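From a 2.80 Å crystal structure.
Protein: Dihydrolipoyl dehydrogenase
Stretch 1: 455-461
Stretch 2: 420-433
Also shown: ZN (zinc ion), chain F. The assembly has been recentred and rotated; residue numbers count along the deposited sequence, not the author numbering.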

# COMPACT_ATOMS: atom_id res chain seq x y z
N THR A 455 -7.54 -4.22 -5.41
CA THR A 455 -6.33 -3.74 -4.76
C THR A 455 -5.14 -4.52 -5.28
O THR A 455 -5.29 -5.58 -5.89
CB THR A 455 -6.38 -3.87 -3.24
OG1 THR A 455 -6.60 -5.25 -2.90
CG2 THR A 455 -7.49 -3.01 -2.65
N TYR A 456 -3.94 -4.00 -5.02
CA TYR A 456 -2.74 -4.73 -5.41
C TYR A 456 -2.53 -5.96 -4.54
O TYR A 456 -1.90 -6.93 -4.99
CB TYR A 456 -1.53 -3.80 -5.36
CG TYR A 456 -1.64 -2.64 -6.30
CD1 TYR A 456 -1.80 -1.34 -5.81
CD2 TYR A 456 -1.64 -2.83 -7.68
CE1 TYR A 456 -1.93 -0.27 -6.67
CE2 TYR A 456 -1.76 -1.76 -8.55
CZ TYR A 456 -1.91 -0.48 -8.04
OH TYR A 456 -2.03 0.58 -8.90
N THR A 457 -3.05 -5.94 -3.31
CA THR A 457 -2.88 -7.08 -2.41
C THR A 457 -3.61 -8.33 -2.89
O THR A 457 -3.29 -9.43 -2.42
CB THR A 457 -3.35 -6.72 -0.99
OG1 THR A 457 -4.71 -6.27 -1.03
CG2 THR A 457 -2.48 -5.62 -0.40
N GLU A 458 -4.56 -8.20 -3.82
CA GLU A 458 -5.21 -9.39 -4.36
C GLU A 458 -4.20 -10.30 -5.04
O GLU A 458 -4.42 -11.51 -5.13
CB GLU A 458 -6.31 -9.01 -5.35
CG GLU A 458 -7.44 -8.19 -4.76
CD GLU A 458 -8.65 -8.14 -5.66
OE1 GLU A 458 -8.71 -7.24 -6.53
OE2 GLU A 458 -9.55 -8.99 -5.49
N ALA A 459 -3.08 -9.73 -5.51
CA ALA A 459 -2.03 -10.56 -6.07
C ALA A 459 -1.42 -11.47 -5.02
O ALA A 459 -1.03 -12.60 -5.33
CB ALA A 459 -0.94 -9.68 -6.70
N ILE A 460 -1.38 -11.03 -3.77
CA ILE A 460 -0.92 -11.91 -2.70
C ILE A 460 -1.90 -13.07 -2.52
O ILE A 460 -1.49 -14.24 -2.47
CB ILE A 460 -0.74 -11.12 -1.39
CG1 ILE A 460 0.16 -9.92 -1.61
CG2 ILE A 460 -0.15 -12.02 -0.33
CD1 ILE A 460 0.20 -8.99 -0.43
N LYS A 461 -3.20 -12.75 -2.45
CA LYS A 461 -4.21 -13.79 -2.32
C LYS A 461 -4.13 -14.79 -3.47
O LYS A 461 -4.21 -16.00 -3.25
CB LYS A 461 -5.60 -13.15 -2.25
CG LYS A 461 -6.75 -14.14 -2.27
CD LYS A 461 -8.05 -13.45 -2.62
CE LYS A 461 -9.23 -14.41 -2.57
NZ LYS A 461 -9.52 -14.86 -1.19
ZN ZN F . -10.71 -9.81 -7.15
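Stretch 2 420-433: HMIGARAADMIAEA

Stretch 2 enters as the end of a strand, 420-423, reverses through a type II turn from Gly 423 to Ala 426, and continues as a helix from 426 onward. Arg 425, with phi/psi of 61/23°, occupies the N-cap position; its O accepts from Asp 428 N at 3.1 Å and from Met 429 N at 2.9 Å. The helix is kinked where the N atoms of Ala 431 and Glu 432 lack a bond to the preceding turn. Stretch 1 opens with a type I turn, Thr 455 to Glu 458, and leads into a helix. The nearest CA pairs advance in the same order along both stretches: Tyr 456 with Ala 424 (CA to CA 7.0 Å), Thr 457 with Met 429 (CA to CA 6.3 Å) and Ile 460 with Ala 433 (CA to CA 8.5 Å).

No hydrogen bond links the stretches, so the 417 Å² buried between them, both sides summed, rests on packing. Ala 424 CB lies 3.8 Å from the centroid of the Tyr 456 ring and 12° off its normal, the geometry of a CH-pi contact over one face. Arg 425 takes the ring's edge, its CD 3.6 Å from Tyr 456 CD1. Met 429 places its sulfur against Tyr 456 and Thr 457: SD is 3.5 Å from Tyr 456 CB and 3.6 Å from Thr 457 N, while its CG is 3.7 Å from Thr 457 CG2.

Further along, Ile 460, with chi1 m and chi2 t, brings CD1 to 3.5 Å from Met 421 CE and 4.2 Å from Met 429 CB. Glu 432 OE1 approaches that same Ile 460 CD1 at 3.3 Å and Thr 457 CB at 3.7 Å, both oxygen-to-carbon contacts, not hydrogen bonds. The CA-to-CB bond of Glu 458 points away from stretch 2; its OE2 binds zinc at 2.2 Å.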

# COMPACT_ATOMS: atom_id res chain seq x y z
N HIS A 420 7.91 -12.72 -1.57
CA HIS A 420 8.81 -11.84 -2.32
C HIS A 420 8.03 -11.10 -3.39
O HIS A 420 7.44 -11.72 -4.28
CB HIS A 420 9.96 -12.66 -2.93
CG HIS A 420 10.71 -13.46 -1.91
ND1 HIS A 420 11.68 -12.91 -1.10
CD2 HIS A 420 10.62 -14.77 -1.56
CE1 HIS A 420 12.16 -13.85 -0.30
NE2 HIS A 420 11.53 -14.98 -0.55
N MET A 421 8.05 -9.77 -3.33
CA MET A 421 7.17 -8.93 -4.12
C MET A 421 7.97 -7.94 -4.96
O MET A 421 8.98 -7.40 -4.50
CB MET A 421 6.21 -8.13 -3.23
CG MET A 421 5.59 -8.88 -2.09
SD MET A 421 4.48 -7.76 -1.21
CE MET A 421 3.71 -8.90 -0.05
N ILE A 422 7.50 -7.72 -6.18
CA ILE A 422 7.90 -6.55 -6.95
C ILE A 422 6.64 -6.06 -7.66
O ILE A 422 5.99 -6.84 -8.36
CB ILE A 422 9.04 -6.84 -7.94
CG1 ILE A 422 9.38 -5.60 -8.75
CG2 ILE A 422 8.71 -8.02 -8.85
CD1 ILE A 422 10.64 -5.74 -9.53
N GLY A 423 6.27 -4.81 -7.43
CA GLY A 423 5.03 -4.30 -7.97
C GLY A 423 4.67 -3.00 -7.29
O GLY A 423 5.37 -2.53 -6.39
N ALA A 424 3.55 -2.43 -7.73
CA ALA A 424 3.08 -1.18 -7.15
C ALA A 424 2.78 -1.36 -5.67
O ALA A 424 2.18 -2.36 -5.26
CB ALA A 424 1.82 -0.70 -7.88
N ARG A 425 3.22 -0.39 -4.87
CA ARG A 425 2.95 -0.32 -3.43
C ARG A 425 3.50 -1.52 -2.66
O ARG A 425 3.02 -1.84 -1.57
CB ARG A 425 1.45 -0.18 -3.15
CG ARG A 425 0.80 1.00 -3.82
CD ARG A 425 -0.67 1.10 -3.43
NE ARG A 425 -1.27 2.32 -3.94
CZ ARG A 425 -2.44 2.80 -3.53
NH1 ARG A 425 -3.12 2.17 -2.58
NH2 ARG A 425 -2.90 3.94 -4.04
N ALA A 426 4.51 -2.21 -3.20
CA ALA A 426 5.06 -3.37 -2.50
C ALA A 426 5.65 -2.98 -1.15
O ALA A 426 5.69 -3.81 -0.23
CB ALA A 426 6.10 -4.07 -3.36
N ALA A 427 6.14 -1.75 -1.02
CA ALA A 427 6.73 -1.33 0.24
C ALA A 427 5.73 -1.41 1.39
O ALA A 427 6.13 -1.61 2.54
CB ALA A 427 7.29 0.09 0.11
N ASP A 428 4.44 -1.29 1.10
CA ASP A 428 3.42 -1.42 2.13
C ASP A 428 2.64 -2.72 2.05
O ASP A 428 2.12 -3.17 3.07
CB ASP A 428 2.45 -0.23 2.07
CG ASP A 428 3.14 1.09 2.35
OD1 ASP A 428 3.42 1.84 1.39
OD2 ASP A 428 3.41 1.38 3.52
N MET A 429 2.59 -3.36 0.88
CA MET A 429 1.94 -4.67 0.81
C MET A 429 2.70 -5.70 1.63
O MET A 429 2.11 -6.66 2.14
CB MET A 429 1.85 -5.14 -0.64
CG MET A 429 0.84 -4.39 -1.47
SD MET A 429 0.49 -5.31 -2.97
CE MET A 429 2.09 -5.34 -3.77
N ILE A 430 4.02 -5.51 1.78
CA ILE A 430 4.85 -6.49 2.45
C ILE A 430 4.43 -6.69 3.90
O ILE A 430 4.67 -7.76 4.47
CB ILE A 430 6.33 -6.07 2.34
CG1 ILE A 430 7.25 -7.23 2.69
CG2 ILE A 430 6.63 -4.87 3.24
CD1 ILE A 430 7.08 -8.40 1.78
N ALA A 431 3.76 -5.69 4.49
CA ALA A 431 3.35 -5.81 5.89
C ALA A 431 2.38 -6.96 6.09
O ALA A 431 2.41 -7.64 7.12
CB ALA A 431 2.76 -4.49 6.37
N GLU A 432 1.50 -7.21 5.11
CA GLU A 432 0.59 -8.35 5.20
C GLU A 432 1.37 -9.65 5.33
O GLU A 432 1.03 -10.51 6.16
CB GLU A 432 -0.33 -8.40 3.99
CG GLU A 432 -1.24 -9.62 3.93
CD GLU A 432 -2.05 -9.70 2.64
OE1 GLU A 432 -2.08 -8.71 1.87
OE2 GLU A 432 -2.66 -10.76 2.38
N ALA A 433 2.43 -9.81 4.54
CA ALA A 433 3.23 -11.03 4.61
C ALA A 433 3.97 -11.12 5.93
O ALA A 433 4.11 -12.21 6.50
CB ALA A 433 4.20 -11.09 3.44